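Long-range contacts in acyl-CoA dehydrogenase (Thermus thermophilus, PDB 2Z1Q), which probably oxidises saturated acyl-CoA thioesters to 2,3-dehydroacyl-CoA, using FAD as its cofactor and passing the electrons to an acceptor: residues 12-16 and 486-490; 5-9 and 19-23. One frame throughout, in Å; residues are numbered along the deposited sequence.

Contact 1: 12-16 and 486-490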
ATOM      1  N   GLY B  12      30.359  -4.745  -2.864  1.00 59.08           N
ATOM      2  CA  GLY B  12      30.351  -3.576  -2.003  1.00 57.72           C
ATOM      3  C   GLY B  12      31.436  -2.582  -2.364  1.00 57.04           C
ATOM      4  O   GLY B  12      31.601  -1.560  -1.704  1.00 57.51           O
ATOM      5  N   GLY B  13      32.179  -2.883  -3.420  1.00 56.78           N
ATOM      6  CA  GLY B  13      33.246  -1.999  -3.848  1.00 55.70           C
ATOM      7  C   GLY B  13      32.752  -0.640  -4.296  1.00 54.53           C
ATOM      8  O   GLY B  13      33.478   0.352  -4.210  1.00 54.42           O
ATOM      9  N   TRP B  14      31.515  -0.587  -4.781  1.00 53.84           N
ATOM     10  CA  TRP B  14      30.930   0.664  -5.243  1.00 53.19           C
ATOM     11  C   TRP B  14      30.790   1.646  -4.087  1.00 54.25           C
ATOM     12  O   TRP B  14      30.485   2.823  -4.285  1.00 54.48           O
ATOM     13  CB  TRP B  14      29.556   0.412  -5.862  1.00 51.80           C
ATOM     14  CG  TRP B  14      28.655  -0.381  -4.974  1.00 50.03           C
ATOM     15  CD1 TRP B  14      28.541  -1.737  -4.922  1.00 49.56           C
ATOM     16  CD2 TRP B  14      27.780   0.133  -3.967  1.00 49.96           C
ATOM     17  NE1 TRP B  14      27.649  -2.105  -3.946  1.00 49.67           N
ATOM     18  CE2 TRP B  14      27.167  -0.975  -3.342  1.00 49.65           C
ATOM     19  CE3 TRP B  14      27.456   1.424  -3.529  1.00 50.19           C
ATOM     20  CZ2 TRP B  14      26.246  -0.834  -2.299  1.00 49.71           C
ATOM     21  CZ3 TRP B  14      26.538   1.565  -2.488  1.00 50.43           C
ATOM     22  CH2 TRP B  14      25.945   0.441  -1.888  1.00 49.78           C
ATOM     23  N   LEU B  15      31.021   1.159  -2.878  1.00 55.00           N
ATOM     24  CA  LEU B  15      30.897   1.991  -1.699  1.00 57.61           C
ATOM     25  C   LEU B  15      32.135   2.859  -1.455  1.00 59.26           C
ATOM     26  O   LEU B  15      32.022   3.969  -0.932  1.00 58.07           O
ATOM     27  CB  LEU B  15      30.611   1.100  -0.487  1.00 58.22           C
ATOM     28  CG  LEU B  15      30.019   1.753   0.760  1.00 59.04           C
ATOM     29  CD1 LEU B  15      31.081   2.575   1.469  1.00 60.45           C
ATOM     30  CD2 LEU B  15      28.824   2.612   0.367  1.00 58.22           C
ATOM     31  N   LEU B  16      33.308   2.358  -1.839  1.00 60.95           N
ATOM     32  CA  LEU B  16      34.549   3.105  -1.653  1.00 62.48           C
ATOM     33  C   LEU B  16      35.000   3.779  -2.947  1.00 63.37           C
ATOM     34  O   LEU B  16      35.549   4.878  -2.920  1.00 63.62           O
ATOM     35  CB  LEU B  16      35.658   2.183  -1.136  1.00 62.45           C
ATOM     36  CG  LEU B  16      35.420   1.449   0.188  1.00 62.88           C
ATOM     37  CD1 LEU B  16      34.958   2.435   1.254  1.00 61.58           C
ATOM     38  CD2 LEU B  16      34.383   0.353  -0.018  1.00 63.80           C
ATOM     39  N   LEU B 486      21.930   3.078   1.785  1.00 25.15           N
ATOM     40  CA  LEU B 486      22.707   2.227   0.884  1.00 26.55           C
ATOM     41  C   LEU B 486      21.871   1.852  -0.339  1.00 27.40           C
ATOM     42  O   LEU B 486      22.387   1.821  -1.462  1.00 29.35           O
ATOM     43  CB  LEU B 486      23.179   0.962   1.625  1.00 26.06           C
ATOM     44  CG  LEU B 486      24.194   1.212   2.747  1.00 27.34           C
ATOM     45  CD1 LEU B 486      24.416  -0.061   3.555  1.00 25.64           C
ATOM     46  CD2 LEU B 486      25.504   1.702   2.146  1.00 26.53           C
ATOM     47  N   ILE B 487      20.581   1.592  -0.118  1.00 26.18           N
ATOM     48  CA  ILE B 487      19.663   1.245  -1.205  1.00 26.08           C
ATOM     49  C   ILE B 487      19.504   2.391  -2.197  1.00 25.81           C
ATOM     50  O   ILE B 487      19.582   2.180  -3.407  1.00 27.15           O
ATOM     51  CB  ILE B 487      18.249   0.889  -0.670  1.00 25.89           C
ATOM     52  CG1 ILE B 487      18.332  -0.406   0.139  1.00 25.92           C
ATOM     53  CG2 ILE B 487      17.239   0.815  -1.835  1.00 22.05           C
ATOM     54  CD1 ILE B 487      17.086  -0.767   0.897  1.00 26.52           C
ATOM     55  N   ASP B 488      19.261   3.597  -1.692  1.00 26.43           N
ATOM     56  CA  ASP B 488      19.077   4.753  -2.570  1.00 26.79           C
ATOM     57  C   ASP B 488      20.372   5.155  -3.248  1.00 26.22           C
ATOM     58  O   ASP B 488      20.365   5.717  -4.336  1.00 25.96           O
ATOM     59  CB  ASP B 488      18.534   5.948  -1.791  1.00 27.82           C
ATOM     60  CG  ASP B 488      17.032   5.915  -1.652  1.00 29.43           C
ATOM     61  OD1 ASP B 488      16.508   6.505  -0.684  1.00 29.50           O
ATOM     62  OD2 ASP B 488      16.368   5.311  -2.517  1.00 32.81           O
ATOM     63  N   ALA B 489      21.481   4.873  -2.583  1.00 25.73           N
ATOM     64  CA  ALA B 489      22.781   5.208  -3.125  1.00 27.69           C
ATOM     65  C   ALA B 489      23.014   4.313  -4.335  1.00 27.56           C
ATOM     66  O   ALA B 489      23.196   4.804  -5.445  1.00 27.51           O
ATOM     67  CB  ALA B 489      23.869   4.980  -2.064  1.00 25.45           C
ATOM     68  N   TYR B 490      22.984   3.002  -4.113  1.00 27.92           N
ATOM     69  CA  TYR B 490      23.194   2.045  -5.191  1.00 29.15           C
ATOM     70  C   TYR B 490      22.221   2.291  -6.338  1.00 29.05           C
ATOM     71  O   TYR B 490      22.620   2.348  -7.495  1.00 30.75           O
ATOM     72  CB  TYR B 490      23.037   0.622  -4.654  1.00 29.55           C
ATOM     73  CG  TYR B 490      23.404  -0.458  -5.638  1.00 32.51           C
ATOM     74  CD1 TYR B 490      22.418  -1.217  -6.259  1.00 31.58           C
ATOM     75  CD2 TYR B 490      24.744  -0.732  -5.947  1.00 32.46           C
ATOM     76  CE1 TYR B 490      22.739  -2.220  -7.158  1.00 32.73           C
ATOM     77  CE2 TYR B 490      25.078  -1.737  -6.852  1.00 33.27           C
ATOM     78  CZ  TYR B 490      24.064  -2.475  -7.453  1.00 33.23           C
ATOM     79  OH  TYR B 490      24.349  -3.464  -8.356  1.00 34.05           O
TER

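Contact 2: 5-9 and 19-23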
ATOM      1  N   LYS B   5      40.972  -8.842  -9.553  1.00 81.30           N
ATOM      2  CA  LYS B   5      40.150  -8.464  -8.366  1.00 81.81           C
ATOM      3  C   LYS B   5      40.273  -6.970  -8.046  1.00 81.32           C
ATOM      4  O   LYS B   5      41.003  -6.587  -7.128  1.00 81.60           O
ATOM      5  CB  LYS B   5      40.583  -9.302  -7.157  1.00 82.25           C
ATOM      6  N   LYS B   6      39.564  -6.132  -8.799  1.00 80.18           N
ATOM      7  CA  LYS B   6      39.620  -4.690  -8.577  1.00 79.59           C
ATOM      8  C   LYS B   6      38.953  -4.300  -7.265  1.00 78.73           C
ATOM      9  O   LYS B   6      38.335  -5.130  -6.600  1.00 79.38           O
ATOM     10  CB  LYS B   6      38.961  -3.941  -9.740  1.00 80.04           C
ATOM     11  CG  LYS B   6      39.678  -4.104 -11.075  1.00 80.50           C
ATOM     12  CD  LYS B   6      39.126  -3.140 -12.116  1.00 81.09           C
ATOM     13  CE  LYS B   6      39.837  -3.273 -13.458  1.00 81.51           C
ATOM     14  NZ  LYS B   6      39.574  -4.583 -14.121  1.00 81.75           N
ATOM     15  N   LEU B   7      39.076  -3.033  -6.893  1.00 77.34           N
ATOM     16  CA  LEU B   7      38.496  -2.560  -5.648  1.00 75.19           C
ATOM     17  C   LEU B   7      36.987  -2.364  -5.747  1.00 74.03           C
ATOM     18  O   LEU B   7      36.240  -2.789  -4.862  1.00 73.92           O
ATOM     19  CB  LEU B   7      39.168  -1.250  -5.227  1.00 74.95           C
ATOM     20  CG  LEU B   7      38.865  -0.709  -3.827  1.00 75.08           C
ATOM     21  CD1 LEU B   7      37.451  -0.153  -3.757  1.00 74.36           C
ATOM     22  CD2 LEU B   7      39.078  -1.825  -2.812  1.00 74.94           C
ATOM     23  N   TRP B   8      36.540  -1.728  -6.825  1.00 71.97           N
ATOM     24  CA  TRP B   8      35.119  -1.470  -7.006  1.00 70.80           C
ATOM     25  C   TRP B   8      34.336  -2.697  -7.458  1.00 69.73           C
ATOM     26  O   TRP B   8      33.173  -2.861  -7.097  1.00 69.54           O
ATOM     27  CB  TRP B   8      34.906  -0.335  -8.015  1.00 70.71           C
ATOM     28  CG  TRP B   8      35.373  -0.662  -9.401  1.00 70.25           C
ATOM     29  CD1 TRP B   8      36.652  -0.590  -9.874  1.00 70.20           C
ATOM     30  CD2 TRP B   8      34.571  -1.157 -10.481  1.00 69.71           C
ATOM     31  NE1 TRP B   8      36.696  -1.010 -11.183  1.00 69.86           N
ATOM     32  CE2 TRP B   8      35.433  -1.365 -11.580  1.00 69.76           C
ATOM     33  CE3 TRP B   8      33.208  -1.448 -10.626  1.00 69.82           C
ATOM     34  CZ2 TRP B   8      34.976  -1.850 -12.809  1.00 69.78           C
ATOM     35  CZ3 TRP B   8      32.754  -1.933 -11.850  1.00 69.58           C
ATOM     36  CH2 TRP B   8      33.638  -2.128 -12.925  1.00 69.65           C
ATOM     37  N   GLN B   9      34.972  -3.553  -8.253  1.00 68.70           N
ATOM     38  CA  GLN B   9      34.311  -4.758  -8.748  1.00 67.74           C
ATOM     39  C   GLN B   9      33.821  -5.665  -7.629  1.00 65.95           C
ATOM     40  O   GLN B   9      32.726  -6.212  -7.707  1.00 64.92           O
ATOM     41  CB  GLN B   9      35.246  -5.558  -9.665  1.00 68.59           C
ATOM     42  CG  GLN B   9      35.311  -5.025 -11.085  1.00 69.48           C
ATOM     43  CD  GLN B   9      36.082  -5.935 -12.025  1.00 69.94           C
ATOM     44  OE1 GLN B   9      36.003  -5.782 -13.244  1.00 70.99           O
ATOM     45  NE2 GLN B   9      36.834  -6.880 -11.467  1.00 68.76           N
ATOM     46  N   PRO B  19      32.293   2.823  -9.937  1.00 58.89           N
ATOM     47  CA  PRO B  19      32.415   1.743 -10.920  1.00 57.54           C
ATOM     48  C   PRO B  19      32.878   2.239 -12.290  1.00 56.77           C
ATOM     49  O   PRO B  19      32.442   3.289 -12.757  1.00 56.57           O
ATOM     50  CB  PRO B  19      31.007   1.156 -10.944  1.00 57.05           C
ATOM     51  CG  PRO B  19      30.147   2.349 -10.665  1.00 57.23           C
ATOM     52  CD  PRO B  19      30.888   3.021  -9.543  1.00 58.01           C
ATOM     53  N   GLU B  20      33.760   1.478 -12.931  1.00 56.48           N
ATOM     54  CA  GLU B  20      34.279   1.852 -14.246  1.00 56.17           C
ATOM     55  C   GLU B  20      33.254   1.592 -15.336  1.00 54.91           C
ATOM     56  O   GLU B  20      33.312   2.178 -16.419  1.00 54.91           O
ATOM     57  CB  GLU B  20      35.566   1.082 -14.549  1.00 57.99           C
ATOM     58  CG  GLU B  20      36.805   1.644 -13.865  1.00 60.35           C
ATOM     59  CD  GLU B  20      38.060   0.859 -14.200  1.00 61.70           C
ATOM     60  OE1 GLU B  20      38.153   0.346 -15.337  1.00 62.56           O
ATOM     61  OE2 GLU B  20      38.958   0.764 -13.336  1.00 61.92           O
ATOM     62  N   ARG B  21      32.313   0.706 -15.047  1.00 52.86           N
ATOM     63  CA  ARG B  21      31.271   0.385 -16.005  1.00 51.08           C
ATOM     64  C   ARG B  21      30.115  -0.312 -15.305  1.00 49.03           C
ATOM     65  O   ARG B  21      30.276  -0.862 -14.208  1.00 48.83           O
ATOM     66  CB  ARG B  21      31.828  -0.516 -17.114  1.00 53.46           C
ATOM     67  CG  ARG B  21      32.493  -1.795 -16.613  1.00 56.33           C
ATOM     68  CD  ARG B  21      32.903  -2.711 -17.763  1.00 58.37           C
ATOM     69  NE  ARG B  21      33.601  -3.909 -17.296  1.00 60.00           N
ATOM     70  CZ  ARG B  21      34.807  -3.908 -16.737  1.00 59.90           C
ATOM     71  NH1 ARG B  21      35.358  -5.051 -16.345  1.00 60.26           N
ATOM     72  NH2 ARG B  21      35.467  -2.770 -16.569  1.00 59.72           N
ATOM     73  N   VAL B  22      28.947  -0.269 -15.939  1.00 44.07           N
ATOM     74  CA  VAL B  22      27.758  -0.912 -15.407  1.00 39.53           C
ATOM     75  C   VAL B  22      27.010  -1.608 -16.538  1.00 37.48           C
ATOM     76  O   VAL B  22      26.891  -1.072 -17.635  1.00 34.54           O
ATOM     77  CB  VAL B  22      26.799   0.107 -14.726  1.00 37.39           C
ATOM     78  CG1 VAL B  22      27.455   0.704 -13.498  1.00 34.88           C
ATOM     79  CG2 VAL B  22      26.410   1.197 -15.701  1.00 36.21           C
ATOM     80  N   TYR B  23      26.512  -2.807 -16.262  1.00 37.32           N
ATOM     81  CA  TYR B  23      25.755  -3.565 -17.249  1.00 37.94           C
ATOM     82  C   TYR B  23      24.345  -2.983 -17.260  1.00 37.71           C
ATOM     83  O   TYR B  23      23.678  -2.944 -16.229  1.00 38.88           O
ATOM     84  CB  TYR B  23      25.738  -5.059 -16.869  1.00 38.93           C
ATOM     85  CG  TYR B  23      25.126  -5.973 -17.920  1.00 39.15           C
ATOM     86  CD1 TYR B  23      23.799  -6.392 -17.824  1.00 38.76           C
ATOM     87  CD2 TYR B  23      25.866  -6.381 -19.033  1.00 38.39           C
ATOM     88  CE1 TYR B  23      23.219  -7.194 -18.819  1.00 39.80           C
ATOM     89  CE2 TYR B  23      25.300  -7.180 -20.029  1.00 39.13           C
ATOM     90  CZ  TYR B  23      23.976  -7.581 -19.920  1.00 40.22           C
ATOM     91  OH  TYR B  23      23.407  -8.339 -20.920  1.00 41.36           O
TER

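Contact 1: 12-16 and 486-490
Trp14 lies against Tyr490 in a buried aromatic contact that fastens the N-terminal loop, before helix 30-54, to the flank of helix 476-502 in the C-terminal part of the chain. The pair is a T-shaped stack: the tyrosine turns its edge to the face of the five-membered ring, with centroids 4.8 Å apart and planes at 57°. Tyr490 CD2 does the touching and sits over the middle of the indole, 3.6 Å from Trp14 CE2. A CH-pi contact continues the approach, because Tyr490 CB stands over the six-membered ring, 4.2 Å from its centroid. The chi1 of Tyr490, -173°, sets CG opposite the backbone N and leads the phenol past the indole, the two side chains crossing at about a right angle although their ring planes do not. The far end of the tryptophan reaches the preceding turn of the helix, where Trp14 CH2 comes within 4.2 Å of Leu486 CD2, while CZ3 meets the methyl of Ala489, next to Tyr490. Beside it, Leu15 CD2 touches Leu486 CD2 at 3.9 Å. No hydrogen bond joins the two segments; Trp14 NE1 is satisfied by Glu350 of helix 348-372 and Tyr490 OH by Thr323 of helix 300-331. The arrangement is plain aromatic and aliphatic packing of the N-terminal loop on the all-helical C-terminal region of an acyl-CoA dehydrogenase fold, away from the FAD sites.

Contact 2: 5-9 and 19-23
Trp8 lays one face of its indole over the backbone of Pro19 and Glu20, so that two parts of the same N-terminal loop meet across the ring. Its CG lies between the backbone N and the carbonyl carbon (chi1 64°), a rotamer that carries the ring over to the other segment. Near one rim Trp8 CE3 is 3.3 Å from Pro19 CA, and the proline CB packs on the same carbon. Glu20 N hovers above that face, while Glu20 CB lies 3.5 Å from Trp8 CZ2. The opposite face is backed by Gln9 CG, so the indole is layered between its own neighbour and the Pro19-Glu20 peptide. Arg21 is extended from CG to NE and then turned at chi4 (-68°), which brings NH2 back to the indole edge, in its plane, 3.9 Å from Trp8 CZ2. Gln9 OE1 stands 3.3 Å from Arg21 NH1, amide and guanidinium planes 77° apart. A leucine in place of Trp8 would probably leave the Pro19-Glu20 backbone without its flat cover and Arg21 without the ring edge beside it. Lys6 NZ lies 5.3 Å from Glu20 OE1 but 4.8 Å from Arg21 NH1, which makes a long, weak ion pair with Glu329 OE2. Cohesion therefore probably comes mainly from dispersion over the indole, the mixed charges at the exposed rim adding little net attraction.

In the fold
Each contact has its own tryptophan as its main contact surface, Trp14 in contact 1 and Trp8 in contact 2, yet they differ in depth and partner. Contact 1 is wholly buried and joins the loop to a distant helix, 476-502; contact 2 is only partly buried and folds the loop on itself, with charged side chains at its rim. Pro19 and its near neighbour Val22 nevertheless pack on Leu497, so both contacts border that helix. Along the chain the segments alternate, 5-9, 12-16, 19-23, 486-490, and the two centres lie about 12 Å apart. Segments 5-9 and 12-16 touch where Leu7 CD1 lies 3.9 Å from Leu16 CB. Aromatic and aliphatic packing thus gives way to ring-over-backbone packing with polar edges toward the surface.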